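Local coordinates for protein chaperone SycD (Chlamydia pneumoniae, PDB 4NRH) that binds CopN and, as a type III secretion chaperone of the LcrH/SycD family, probably directs the secretion of translocator proteins, at residues D[47-50]-D[51-54]; D[81-84]-D[85-88]; D[159-162]-D[163-166]; D[118-121]-D[122-126]; D[102-106]-D[107-111]. All blocks are in the same frame, centred on the assembly; numbering follows the deposited sequence.

Interaction 1 of 5, residues D[47-50]-D[51-54]; sequences DTYQ and KIFK
Thr-48 and Lys-51 meet at the start of the one-turn helix 49-52, where a side chain stands in for the backbone acceptor that a first turn lacks. Thr-48 is the N-cap: its OG1 receives the N-H of Lys-51 at 3.3 Å, and it can do so because chi1 of 64° sets the hydroxyl between the backbone N and the carbonyl carbon. The carbonyl of the same residue takes Ile-52 N at 3.0 Å, with the donor in the carbonyl plane. Next to the cap, the Asp-47 carboxylate packs on a lysine methylene, Asp-47 CG to Lys-51 CG 3.7 Å. The charged ends, Asp-47 OD2 and Lys-51 NZ, are 5.7 Å apart and form no direct salt bridge. Tyr-49, Ile-52 and Phe-53 build the apolar side. Ile-52 CD1 reaches Tyr-49 CD1 at 3.6 Å, and Phe-53 CE2 comes to 3.9 Å from the same Tyr-49 CD1; the two rings lie nearly parallel, planes at 22°, but so far slid that they scarcely overlap. Farther out, Phe-88 stacks on Tyr-49 and Asn-90 bonds to Gln-50 OE1, while Tyr-49 and Ile-52 pack against Ser-278 and Arg-274 of the CopN chain. Thr-48 OG1 thus satisfies a first-turn N-H, and a Schellman motif with Lys-54 as C-prime satisfies last-turn carbonyls: Ile-55 N bonds to Gln-50 O and Lys-54 N to Lys-51 O.

Interaction 2 of 5, residues D[81-84]-D[85-88]; sequences TVFR and WLVF
Arg-84 O receives Phe-88 N at 2.8 Å, one rung of the i to i+4 ladder that runs through helix 76-89 of this all-helical chaperone. The next rung back, Val-87 N to Phe-83 O, is 2.9 Å, whereas Trp-85 N reaches Thr-81 O only weakly, at 3.4 Å. The carbonyl of Thr-81 has another close neighbour, Trp-85 CD1 at 3.2 Å. The indole is carried there by a chi1 of -85°, which sets CG opposite the carbonyl carbon and beside the backbone N, bringing Trp-85 CD1 beside Thr-81 O. Thr-81 runs alongside and points the same way, its CG2 against Trp-85 CD1.

Phe-83 and Leu-86 form the apolar counterpart. The methyl Leu-86 CD1 comes to the edge of the Phe-83 ring, near its plane, 3.9 Å from Phe-83 CD1, while the side chains run at a slant to each other. Around the helix, residues are divided among several neighbours: Phe-83 packs on Ser-99 and Ser-103 of helix 94-106, Leu-86 also meets Leu-60 and Val-63 of helix 57-72, and Phe-27 stands edge-to-face with Trp-85. Phe-88 lies against Leu-31 and Pro-28 and also touches Ser-278 of the CopN chain. Val-87 CG2 lies 3.5 Å from Phe-83 O, the carbonyl of the preceding turn.

Interaction 3 of 5, residues D[159-162]-D[163-166]; sequences QHKP and LYNE
The Tyr-164 ring has the aliphatic chain of Lys-161 along one flank and its own neighbour on a face. Lys-161 CD approaches obliquely, 3.8 Å from Tyr-164 CE2, and Lys-161 CB lies equally close to Tyr-164 CD2. The two side chains run side by side in the same direction: the lysine is extended beyond CG, which lays its methylenes along the phenol. Leu-163 CG sits over one face of the ring, 3.7 Å above the plane and displaced toward the rim. A second flat group, the His-160 imidazole, carries Gln-159 CG over its centre, 3.4 Å above the plane.

Tyr-164 N donates to Lys-161 O at 3.3 Å, a long i to i+3 bond, fairly straight at the hydrogen but with the donor 58° out of the carbonyl plane. Pro-162 lies between Lys-161 and Leu-163 within this turn. The segments form the connection between helix 147-158, which ends before Gln-159, and helix 165-174, for which Tyr-164 is the N-cap residue; the turn therefore delivers the chain directly into the last helix of the model. His-160 has a positive phi just after helix 147-158 ends. The whole contact is at the surface of the chaperone, and the CopN chain does not touch it. Asn-165 CB comes to 3.7 Å from Pro-162 O.

Interaction 4 of 5, residues D[118-121]-D[122-126]; sequences GVTA and VLRDK
Thr-120 and Arg-124 meet where helix 110-123 runs out and the last carbonyls lose their regular donors. Up to that point the ladder is regular: Val-122 N binds Gly-118 O at 3.2 Å and Leu-123 N binds Val-119 O at 2.9 Å, the latter bond lying nearly along the C=O axis. Arg-124 N then splits its bonding. It meets Thr-120 O at 2.9 Å, but only weakly at 117°, and it also donates to Ala-121 O at 3.1 Å, from well above that carbonyl's plane. Ala-121 O further receives a CA-H contact from Asp-125. The polar side-chain ends have partners outside: Asp-127 forms a salt bridge with Arg-124 NH1, Ser-94 takes NH2, Asp-125 OD1 is salt-bridged to Arg-157, and Ala-116 O accounts for Thr-120 OG1. Arg-124 bends at chi3 (-75°), and Thr-120 CG2 lies over one face of its guanidinium. Val-119 CG1 and Leu-123 CD1 pack at 3.8 Å, pointing the same way. In the tetratricopeptide repeat region, this helix end lies between helix 94-106, whose Trp-97 touches Val-119, Thr-120 and Leu-123, and helix 129-140, whose Pro-130 and His-131 meet Thr-120 and Ala-121.

Interaction 5 of 5, residues D[102-106]-D[107-111]; sequences ASLHM and SEQYS
A Schellman motif ends helix 94-106 here, and the chain turns at once into helix 110-123. Glu-108, at positive phi, is its C-prime residue. Two bonds reach back into the last turn: Glu-108 N to His-105 O at 3.0 Å, with the donor well above the carbonyl plane, and Gln-109 N to Leu-104 O at 2.8 Å, the straighter approach to its carbonyl. Ser-107 adds a third grip. Its hydroxyl donates to Ser-103 O at 2.9 Å, while its N-H makes only weak bonds to Ser-103 O and Leu-104 O; chi1 of -65° turns OG back along the helix, opposite its own carbonyl carbon, which lets it reach the preceding turn.

A pair of helices joined by a tight turn is the building unit of the tetratricopeptide repeat, and both segments lie within that family region. Side chains also pack across the turn. Leu-104 CD2 is in van der Waals contact with Gln-109 OE1 at 3.8 Å, and the glutamine, extended beyond CG, runs at a slant past the leucine. His-105 CD2 comes to the edge of the Tyr-110 ring, in its plane, 3.7 Å from Tyr-110 CE1; the planes of the two rings stand at 74°. Glu-108 CA rests on one face of that phenol ring. Tyr-117, farther along helix 110-123, is hydrogen-bonded to His-105 ND1; Ser-79 of helix 76-89 bonds to Ser-103 OG, and Cys-137 of helix 129-140 touches both His-105 and Tyr-110. Met-106 packs against Tyr-71 and Tyr-76.

Overall arrangement
Along the chain the contacts come in the order 1, 2, 5, 4, 3, and each touches the next except 5 and 4. Interactions 1 and 2 have centres 14 Å apart and meet where Phe-53 CE2 lies 4.3 Å from Phe-88 CE2; these two are also the contacts that CopN reaches. Interaction 2 then touches interaction 5, Phe-83 CE2 lying 3.5 Å from Ser-103 OG, across successive helices 76-89 and 94-106. Interactions 5 and 4 share helix 110-123 at its two ends, with centres 18 Å apart and no touch. Interaction 4 in turn meets interaction 3 through Tyr-164 and Lys-126. Interactions 1 and 3, with centres about 37 Å apart, are the most distant pair.

Interaction 1 of 5, residues D[47-50]-D[51-54]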
loop_
_atom_site.group_PDB
_atom_site.type_symbol
_atom_site.label_atom_id
_atom_site.label_comp_id
_atom_site.label_asym_id
_atom_site.label_seq_id
_atom_site.Cartn_x
_atom_site.Cartn_y
_atom_site.Cartn_z
ATOM N N ASP D 47 4.386 -17.731 8.589
ATOM C CA ASP D 47 5.443 -16.825 9.021
ATOM C C ASP D 47 4.873 -15.478 9.441
ATOM O O ASP D 47 3.969 -14.950 8.794
ATOM C CB ASP D 47 6.478 -16.629 7.909
ATOM C CG ASP D 47 7.385 -17.829 7.738
ATOM O OD1 ASP D 47 7.356 -18.726 8.607
ATOM O OD2 ASP D 47 8.128 -17.875 6.736
ATOM N N THR D 48 5.402 -14.928 10.527
ATOM C CA THR D 48 5.050 -13.574 10.934
ATOM C C THR D 48 5.696 -12.581 9.978
ATOM O O THR D 48 6.620 -12.931 9.242
ATOM C CB THR D 48 5.504 -13.273 12.373
ATOM O OG1 THR D 48 6.934 -13.321 12.442
ATOM C CG2 THR D 48 4.914 -14.285 13.348
ATOM N N TYR D 49 5.217 -11.342 9.984
ATOM C CA TYR D 49 5.793 -10.314 9.124
ATOM C C TYR D 49 7.165 -9.872 9.625
ATOM O O TYR D 49 7.968 -9.345 8.856
ATOM C CB TYR D 49 4.841 -9.126 8.992
ATOM C CG TYR D 49 3.721 -9.408 8.014
ATOM C CD1 TYR D 49 3.994 -9.632 6.672
ATOM C CD2 TYR D 49 2.399 -9.471 8.432
ATOM C CE1 TYR D 49 2.984 -9.902 5.770
ATOM C CE2 TYR D 49 1.379 -9.740 7.537
ATOM C CZ TYR D 49 1.679 -9.955 6.206
ATOM O OH TYR D 49 0.672 -10.221 5.309
ATOM N N GLN D 50 7.426 -10.076 10.914
ATOM C CA GLN D 50 8.770 -9.884 11.445
ATOM C C GLN D 50 9.732 -10.816 10.718
ATOM O O GLN D 50 10.816 -10.414 10.291
ATOM C CB GLN D 50 8.816 -10.151 12.949
ATOM C CG GLN D 50 10.225 -10.386 13.469
ATOM C CD GLN D 50 10.269 -10.740 14.942
ATOM O OE1 GLN D 50 9.248 -11.065 15.546
ATOM N NE2 GLN D 50 11.460 -10.680 15.526
ATOM N N LYS D 51 9.312 -12.071 10.585
ATOM C CA LYS D 51 10.084 -13.087 9.882
ATOM C C LYS D 51 10.246 -12.734 8.407
ATOM O O LYS D 51 11.358 -12.739 7.876
ATOM C CB LYS D 51 9.409 -14.453 10.026
ATOM C CG LYS D 51 9.987 -15.540 9.140
ATOM C CD LYS D 51 11.367 -15.959 9.610
ATOM C CE LYS D 51 11.802 -17.253 8.942
ATOM N NZ LYS D 51 13.115 -17.730 9.456
ATOM N N ILE D 52 9.124 -12.438 7.758
ATOM C CA ILE D 52 9.100 -12.093 6.338
ATOM C C ILE D 52 9.978 -10.886 6.005
ATOM O O ILE D 52 10.705 -10.894 5.011
ATOM C CB ILE D 52 7.656 -11.814 5.869
ATOM C CG1 ILE D 52 6.808 -13.084 5.986
ATOM C CG2 ILE D 52 7.639 -11.289 4.440
ATOM C CD1 ILE D 52 5.319 -12.837 5.895
ATOM N N PHE D 53 9.925 -9.856 6.845
ATOM C CA PHE D 53 10.670 -8.626 6.587
ATOM C C PHE D 53 12.069 -8.674 7.193
ATOM O O PHE D 53 12.793 -7.676 7.176
ATOM C CB PHE D 53 9.909 -7.413 7.128
ATOM C CG PHE D 53 8.633 -7.118 6.392
ATOM C CD1 PHE D 53 8.591 -7.159 5.009
ATOM C CD2 PHE D 53 7.474 -6.804 7.085
ATOM C CE1 PHE D 53 7.418 -6.889 4.328
ATOM C CE2 PHE D 53 6.297 -6.534 6.409
ATOM C CZ PHE D 53 6.270 -6.576 5.029
ATOM N N LYS D 54 12.433 -9.837 7.728
ATOM C CA LYS D 54 13.758 -10.071 8.304
ATOM C C LYS D 54 14.101 -9.067 9.401
ATOM O O LYS D 54 15.210 -8.535 9.444
ATOM C CB LYS D 54 14.832 -10.045 7.212
ATOM C CG LYS D 54 14.582 -11.024 6.076
ATOM C CD LYS D 54 14.566 -12.457 6.583
ATOM C CE LYS D 54 15.918 -12.865 7.142
ATOM N NZ LYS D 54 15.903 -14.260 7.662
#

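Interaction 2 of 5, residues D[81-84]-D[85-88]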
loop_
_atom_site.group_PDB
_atom_site.type_symbol
_atom_site.label_atom_id
_atom_site.label_comp_id
_atom_site.label_asym_id
_atom_site.label_seq_id
_atom_site.Cartn_x
_atom_site.Cartn_y
_atom_site.Cartn_z
ATOM N N THR D 81 -0.313 3.730 18.438
ATOM C CA THR D 81 0.230 3.627 17.088
ATOM C C THR D 81 1.389 2.632 17.021
ATOM O O THR D 81 1.430 1.765 16.149
ATOM C CB THR D 81 0.716 4.996 16.571
ATOM O OG1 THR D 81 -0.398 5.890 16.446
ATOM C CG2 THR D 81 1.397 4.847 15.218
ATOM N N VAL D 82 2.322 2.765 17.958
ATOM C CA VAL D 82 3.520 1.933 17.988
ATOM C C VAL D 82 3.220 0.461 18.270
ATOM O O VAL D 82 3.716 -0.425 17.573
ATOM C CB VAL D 82 4.519 2.447 19.047
ATOM C CG1 VAL D 82 5.674 1.471 19.215
ATOM C CG2 VAL D 82 5.028 3.830 18.667
ATOM N N PHE D 83 2.403 0.205 19.289
ATOM C CA PHE D 83 2.103 -1.166 19.696
ATOM C C PHE D 83 1.327 -1.939 18.629
ATOM O O PHE D 83 1.514 -3.145 18.481
ATOM C CB PHE D 83 1.337 -1.177 21.023
ATOM C CG PHE D 83 2.143 -0.677 22.187
ATOM C CD1 PHE D 83 3.455 -1.087 22.360
ATOM C CD2 PHE D 83 1.591 0.193 23.113
ATOM C CE1 PHE D 83 4.206 -0.631 23.427
ATOM C CE2 PHE D 83 2.337 0.654 24.183
ATOM C CZ PHE D 83 3.646 0.241 24.339
ATOM N N ARG D 84 0.458 -1.250 17.897
ATOM C CA ARG D 84 -0.255 -1.880 16.788
ATOM C C ARG D 84 0.712 -2.363 15.709
ATOM O O ARG D 84 0.535 -3.445 15.150
ATOM C CB ARG D 84 -1.286 -0.924 16.181
ATOM C CG ARG D 84 -2.492 -0.664 17.070
ATOM C CD ARG D 84 -3.695 -0.237 16.245
ATOM N NE ARG D 84 -4.906 -0.133 17.054
ATOM C CZ ARG D 84 -5.560 1.002 17.280
ATOM N NH1 ARG D 84 -5.126 2.137 16.751
ATOM N NH2 ARG D 84 -6.653 0.999 18.032
ATOM N N TRP D 85 1.729 -1.555 15.416
ATOM C CA TRP D 85 2.767 -1.945 14.466
ATOM C C TRP D 85 3.528 -3.174 14.955
ATOM O O TRP D 85 3.816 -4.088 14.182
ATOM C CB TRP D 85 3.743 -0.790 14.220
ATOM C CG TRP D 85 3.289 0.170 13.160
ATOM C CD1 TRP D 85 2.892 1.463 13.339
ATOM C CD2 TRP D 85 3.190 -0.090 11.754
ATOM N NE1 TRP D 85 2.552 2.026 12.131
ATOM C CE2 TRP D 85 2.725 1.091 11.142
ATOM C CE3 TRP D 85 3.448 -1.207 10.954
ATOM C CZ2 TRP D 85 2.512 1.188 9.770
ATOM C CZ3 TRP D 85 3.236 -1.110 9.589
ATOM C CH2 TRP D 85 2.774 0.080 9.012
ATOM N N LEU D 86 3.859 -3.181 16.243
ATOM C CA LEU D 86 4.560 -4.304 16.856
ATOM C C LEU D 86 3.730 -5.577 16.772
ATOM O O LEU D 86 4.247 -6.653 16.468
ATOM C CB LEU D 86 4.894 -3.993 18.314
ATOM C CG LEU D 86 6.071 -3.048 18.547
ATOM C CD1 LEU D 86 6.168 -2.692 20.016
ATOM C CD2 LEU D 86 7.365 -3.681 18.058
ATOM N N VAL D 87 2.438 -5.442 17.048
ATOM C CA VAL D 87 1.512 -6.563 16.977
ATOM C C VAL D 87 1.368 -7.039 15.532
ATOM O O VAL D 87 1.243 -8.235 15.267
ATOM C CB VAL D 87 0.131 -6.171 17.560
ATOM C CG1 VAL D 87 -0.977 -7.020 16.968
ATOM C CG2 VAL D 87 0.147 -6.275 19.079
ATOM N N PHE D 88 1.427 -6.094 14.598
ATOM C CA PHE D 88 1.391 -6.412 13.175
ATOM C C PHE D 88 2.593 -7.259 12.767
ATOM O O PHE D 88 2.463 -8.207 11.993
ATOM C CB PHE D 88 1.338 -5.124 12.342
ATOM C CG PHE D 88 1.601 -5.333 10.875
ATOM C CD1 PHE D 88 0.576 -5.707 10.022
ATOM C CD2 PHE D 88 2.866 -5.131 10.346
ATOM C CE1 PHE D 88 0.812 -5.896 8.673
ATOM C CE2 PHE D 88 3.108 -5.317 8.997
ATOM C CZ PHE D 88 2.079 -5.698 8.160
#

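Interaction 3 of 5, residues D[159-162]-D[163-166]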
loop_
_atom_site.group_PDB
_atom_site.type_symbol
_atom_site.label_atom_id
_atom_site.label_comp_id
_atom_site.label_asym_id
_atom_site.label_seq_id
_atom_site.Cartn_x
_atom_site.Cartn_y
_atom_site.Cartn_z
ATOM N N GLN D 159 -4.709 -17.381 42.910
ATOM C CA GLN D 159 -4.579 -18.097 44.177
ATOM C C GLN D 159 -3.498 -19.175 44.127
ATOM O O GLN D 159 -3.039 -19.557 43.048
ATOM C CB GLN D 159 -5.916 -18.725 44.577
ATOM C CG GLN D 159 -6.435 -19.767 43.601
ATOM C CD GLN D 159 -7.787 -20.322 44.009
ATOM O OE1 GLN D 159 -8.347 -19.930 45.033
ATOM N NE2 GLN D 159 -8.316 -21.241 43.210
ATOM N N HIS D 160 -3.081 -19.619 45.313
ATOM C CA HIS D 160 -2.119 -20.712 45.501
ATOM C C HIS D 160 -0.681 -20.354 45.113
ATOM O O HIS D 160 0.262 -20.983 45.589
ATOM C CB HIS D 160 -2.567 -21.962 44.736
ATOM C CG HIS D 160 -3.985 -22.356 45.003
ATOM N ND1 HIS D 160 -4.818 -22.851 44.023
ATOM C CD2 HIS D 160 -4.720 -22.323 46.140
ATOM C CE1 HIS D 160 -6.003 -23.110 44.545
ATOM N NE2 HIS D 160 -5.971 -22.797 45.828
ATOM N N LYS D 161 -0.511 -19.354 44.256
ATOM C CA LYS D 161 0.825 -18.944 43.834
ATOM C C LYS D 161 1.254 -17.651 44.523
ATOM O O LYS D 161 0.513 -16.667 44.528
ATOM C CB LYS D 161 0.884 -18.775 42.314
ATOM C CG LYS D 161 0.749 -20.077 41.540
ATOM C CD LYS D 161 1.330 -19.948 40.138
ATOM C CE LYS D 161 0.928 -21.127 39.264
ATOM N NZ LYS D 161 1.170 -20.855 37.819
ATOM N N PRO D 162 2.462 -17.654 45.107
ATOM C CA PRO D 162 3.017 -16.495 45.817
ATOM C C PRO D 162 3.313 -15.325 44.883
ATOM O O PRO D 162 3.365 -14.178 45.327
ATOM C CB PRO D 162 4.309 -17.047 46.429
ATOM C CG PRO D 162 4.689 -18.178 45.539
ATOM C CD PRO D 162 3.391 -18.797 45.111
ATOM N N LEU D 163 3.511 -15.624 43.604
ATOM C CA LEU D 163 3.809 -14.604 42.607
ATOM C C LEU D 163 2.638 -13.642 42.410
ATOM O O LEU D 163 2.834 -12.470 42.088
ATOM C CB LEU D 163 4.182 -15.265 41.275
ATOM C CG LEU D 163 4.484 -14.353 40.084
ATOM C CD1 LEU D 163 5.658 -13.437 40.394
ATOM C CD2 LEU D 163 4.755 -15.175 38.833
ATOM N N TYR D 164 1.421 -14.138 42.613
ATOM C CA TYR D 164 0.222 -13.354 42.340
ATOM C C TYR D 164 -0.582 -13.060 43.603
ATOM O O TYR D 164 -1.802 -12.901 43.542
ATOM C CB TYR D 164 -0.672 -14.081 41.333
ATOM C CG TYR D 164 0.052 -14.600 40.113
ATOM C CD1 TYR D 164 0.681 -13.733 39.229
ATOM C CD2 TYR D 164 0.097 -15.960 39.840
ATOM C CE1 TYR D 164 1.340 -14.209 38.110
ATOM C CE2 TYR D 164 0.752 -16.445 38.725
ATOM C CZ TYR D 164 1.372 -15.566 37.864
ATOM O OH TYR D 164 2.024 -16.049 36.754
ATOM N N ASN D 165 0.096 -12.986 44.743
ATOM C CA ASN D 165 -0.590 -12.812 46.020
ATOM C C ASN D 165 -1.220 -11.433 46.177
ATOM O O ASN D 165 -2.332 -11.314 46.692
ATOM C CB ASN D 165 0.366 -13.071 47.184
ATOM C CG ASN D 165 -0.338 -13.050 48.527
ATOM O OD1 ASN D 165 -0.941 -14.041 48.940
ATOM N ND2 ASN D 165 -0.262 -11.919 49.218
ATOM N N GLU D 166 -0.500 -10.398 45.751
ATOM C CA GLU D 166 -1.013 -9.030 45.791
ATOM C C GLU D 166 -2.366 -8.926 45.093
ATOM O O GLU D 166 -3.256 -8.204 45.545
ATOM C CB GLU D 166 -0.018 -8.058 45.154
ATOM C CG GLU D 166 1.113 -7.636 46.078
ATOM C CD GLU D 166 2.049 -6.629 45.436
ATOM O OE1 GLU D 166 2.099 -6.570 44.191
ATOM O OE2 GLU D 166 2.733 -5.896 46.181
#

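Interaction 4 of 5, residues D[118-121]-D[122-126]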
loop_
_atom_site.group_PDB
_atom_site.type_symbol
_atom_site.label_atom_id
_atom_site.label_comp_id
_atom_site.label_asym_id
_atom_site.label_seq_id
_atom_site.Cartn_x
_atom_site.Cartn_y
_atom_site.Cartn_z
ATOM N N GLY D 118 -7.775 -9.787 26.080
ATOM C CA GLY D 118 -8.213 -11.143 25.800
ATOM C C GLY D 118 -7.176 -11.947 25.042
ATOM O O GLY D 118 -6.975 -13.129 25.316
ATOM N N VAL D 119 -6.517 -11.302 24.084
ATOM C CA VAL D 119 -5.458 -11.949 23.320
ATOM C C VAL D 119 -4.256 -12.241 24.215
ATOM O O VAL D 119 -3.648 -13.309 24.128
ATOM C CB VAL D 119 -5.014 -11.084 22.125
ATOM C CG1 VAL D 119 -3.775 -11.673 21.471
ATOM C CG2 VAL D 119 -6.143 -10.961 21.114
ATOM N N THR D 120 -3.931 -11.286 25.084
ATOM C CA THR D 120 -2.843 -11.447 26.043
ATOM C C THR D 120 -3.069 -12.687 26.903
ATOM O O THR D 120 -2.136 -13.440 27.182
ATOM C CB THR D 120 -2.701 -10.211 26.955
ATOM O OG1 THR D 120 -2.586 -9.030 26.153
ATOM C CG2 THR D 120 -1.469 -10.338 27.839
ATOM N N ALA D 121 -4.316 -12.888 27.317
ATOM C CA ALA D 121 -4.695 -14.053 28.110
ATOM C C ALA D 121 -4.419 -15.350 27.353
ATOM O O ALA D 121 -3.833 -16.283 27.898
ATOM C CB ALA D 121 -6.159 -13.970 28.505
ATOM N N VAL D 122 -4.859 -15.399 26.098
ATOM C CA VAL D 122 -4.647 -16.561 25.240
ATOM C C VAL D 122 -3.161 -16.886 25.098
ATOM O O VAL D 122 -2.754 -18.045 25.197
ATOM C CB VAL D 122 -5.254 -16.335 23.838
ATOM C CG1 VAL D 122 -4.897 -17.484 22.908
ATOM C CG2 VAL D 122 -6.762 -16.172 23.935
ATOM N N LEU D 123 -2.357 -15.853 24.873
ATOM C CA LEU D 123 -0.922 -16.020 24.667
ATOM C C LEU D 123 -0.194 -16.323 25.975
ATOM O O LEU D 123 0.916 -16.856 25.969
ATOM C CB LEU D 123 -0.333 -14.766 24.019
ATOM C CG LEU D 123 -0.875 -14.390 22.638
ATOM C CD1 LEU D 123 -0.293 -13.060 22.178
ATOM C CD2 LEU D 123 -0.590 -15.486 21.619
ATOM N N ARG D 124 -0.826 -15.978 27.093
ATOM C CA ARG D 124 -0.180 -16.051 28.399
ATOM C C ARG D 124 -1.169 -16.572 29.440
ATOM O O ARG D 124 -1.623 -15.826 30.308
ATOM C CB ARG D 124 0.353 -14.675 28.800
ATOM C CG ARG D 124 1.477 -14.689 29.817
ATOM C CD ARG D 124 1.624 -13.318 30.457
ATOM N NE ARG D 124 2.258 -12.345 29.576
ATOM C CZ ARG D 124 2.336 -11.044 29.839
ATOM N NH1 ARG D 124 1.813 -10.559 30.958
ATOM N NH2 ARG D 124 2.931 -10.225 28.982
ATOM N N ASP D 125 -1.501 -17.856 29.336
ATOM C CA ASP D 125 -2.586 -18.461 30.109
ATOM C C ASP D 125 -2.429 -18.369 31.629
ATOM O O ASP D 125 -3.419 -18.238 32.349
ATOM C CB ASP D 125 -2.739 -19.934 29.711
ATOM C CG ASP D 125 -4.054 -20.529 30.176
ATOM O OD1 ASP D 125 -5.007 -19.758 30.414
ATOM O OD2 ASP D 125 -4.132 -21.769 30.308
ATOM N N LYS D 126 -1.196 -18.443 32.117
ATOM C CA LYS D 126 -0.959 -18.494 33.560
ATOM C C LYS D 126 -1.156 -17.150 34.260
ATOM O O LYS D 126 -1.363 -17.102 35.472
ATOM C CB LYS D 126 0.452 -19.016 33.844
ATOM C CG LYS D 126 0.674 -20.462 33.424
ATOM C CD LYS D 126 2.110 -20.896 33.669
ATOM C CE LYS D 126 2.331 -22.340 33.248
ATOM N NZ LYS D 126 3.763 -22.740 33.353
#

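Interaction 5 of 5, residues D[102-106]-D[107-111]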
loop_
_atom_site.group_PDB
_atom_site.type_symbol
_atom_site.label_atom_id
_atom_site.label_comp_id
_atom_site.label_asym_id
_atom_site.label_seq_id
_atom_site.Cartn_x
_atom_site.Cartn_y
_atom_site.Cartn_z
ATOM N N ALA D 102 -3.319 -1.701 27.680
ATOM C CA ALA D 102 -3.168 -0.685 28.716
ATOM C C ALA D 102 -3.301 0.723 28.145
ATOM O O ALA D 102 -3.913 1.596 28.761
ATOM C CB ALA D 102 -1.829 -0.847 29.421
ATOM N N SER D 103 -2.725 0.937 26.967
ATOM C CA SER D 103 -2.782 2.236 26.306
ATOM C C SER D 103 -4.206 2.583 25.887
ATOM O O SER D 103 -4.656 3.716 26.065
ATOM C CB SER D 103 -1.855 2.255 25.090
ATOM O OG SER D 103 -0.496 2.163 25.485
ATOM N N LEU D 104 -4.910 1.603 25.329
ATOM C CA LEU D 104 -6.314 1.770 24.972
ATOM C C LEU D 104 -7.164 1.991 26.220
ATOM O O LEU D 104 -8.115 2.773 26.206
ATOM C CB LEU D 104 -6.822 0.555 24.192
ATOM C CG LEU D 104 -6.215 0.325 22.807
ATOM C CD1 LEU D 104 -6.496 -1.091 22.325
ATOM C CD2 LEU D 104 -6.741 1.349 21.811
ATOM N N HIS D 105 -6.817 1.285 27.292
ATOM C CA HIS D 105 -7.492 1.426 28.579
ATOM C C HIS D 105 -7.392 2.866 29.080
ATOM O O HIS D 105 -8.397 3.476 29.450
ATOM C CB HIS D 105 -6.889 0.452 29.600
ATOM C CG HIS D 105 -7.632 0.382 30.900
ATOM N ND1 HIS D 105 -7.527 -0.696 31.753
ATOM C CD2 HIS D 105 -8.489 1.247 31.494
ATOM C CE1 HIS D 105 -8.285 -0.492 32.815
ATOM N NE2 HIS D 105 -8.880 0.681 32.683
ATOM N N MET D 106 -6.176 3.405 29.085
ATOM C CA MET D 106 -5.944 4.776 29.525
ATOM C C MET D 106 -6.605 5.785 28.588
ATOM O O MET D 106 -6.901 6.911 28.985
ATOM C CB MET D 106 -4.444 5.059 29.622
ATOM C CG MET D 106 -3.712 4.217 30.656
ATOM S SD MET D 106 -4.374 4.415 32.320
ATOM C CE MET D 106 -4.185 6.180 32.559
ATOM N N SER D 107 -6.831 5.374 27.344
ATOM C CA SER D 107 -7.480 6.226 26.353
ATOM C C SER D 107 -8.997 6.084 26.403
ATOM O O SER D 107 -9.711 6.712 25.620
ATOM C CB SER D 107 -6.972 5.896 24.949
ATOM O OG SER D 107 -5.594 6.195 24.818
ATOM N N GLU D 108 -9.472 5.243 27.319
ATOM C CA GLU D 108 -10.898 4.962 27.495
ATOM C C GLU D 108 -11.509 4.335 26.245
ATOM O O GLU D 108 -12.701 4.487 25.982
ATOM C CB GLU D 108 -11.670 6.228 27.885
ATOM C CG GLU D 108 -11.278 6.803 29.237
ATOM C CD GLU D 108 -12.080 8.036 29.601
ATOM O OE1 GLU D 108 -13.203 8.195 29.075
ATOM O OE2 GLU D 108 -11.594 8.842 30.421
ATOM N N GLN D 109 -10.681 3.633 25.477
ATOM C CA GLN D 109 -11.168 2.836 24.360
ATOM C C GLN D 109 -11.295 1.396 24.837
ATOM O O GLN D 109 -10.495 0.532 24.478
ATOM C CB GLN D 109 -10.230 2.936 23.156
ATOM C CG GLN D 109 -9.878 4.362 22.761
ATOM C CD GLN D 109 -9.153 4.439 21.432
ATOM O OE1 GLN D 109 -9.413 3.650 20.523
ATOM N NE2 GLN D 109 -8.236 5.392 21.312
ATOM N N TYR D 110 -12.318 1.155 25.650
ATOM C CA TYR D 110 -12.449 -0.086 26.406
ATOM C C TYR D 110 -12.749 -1.300 25.532
ATOM O O TYR D 110 -12.197 -2.377 25.756
ATOM C CB TYR D 110 -13.532 0.076 27.473
ATOM C CG TYR D 110 -13.236 1.188 28.454
ATOM C CD1 TYR D 110 -12.085 1.165 29.232
ATOM C CD2 TYR D 110 -14.101 2.266 28.597
ATOM C CE1 TYR D 110 -11.807 2.180 30.128
ATOM C CE2 TYR D 110 -13.831 3.287 29.491
ATOM C CZ TYR D 110 -12.683 3.238 30.253
ATOM O OH TYR D 110 -12.409 4.251 31.145
ATOM N N SER D 111 -13.635 -1.127 24.555
ATOM C CA SER D 111 -14.008 -2.210 23.649
ATOM C C SER D 111 -12.786 -2.850 22.995
ATOM O O SER D 111 -12.679 -4.075 22.919
ATOM C CB SER D 111 -14.966 -1.695 22.572
ATOM O OG SER D 111 -15.372 -2.742 21.708
#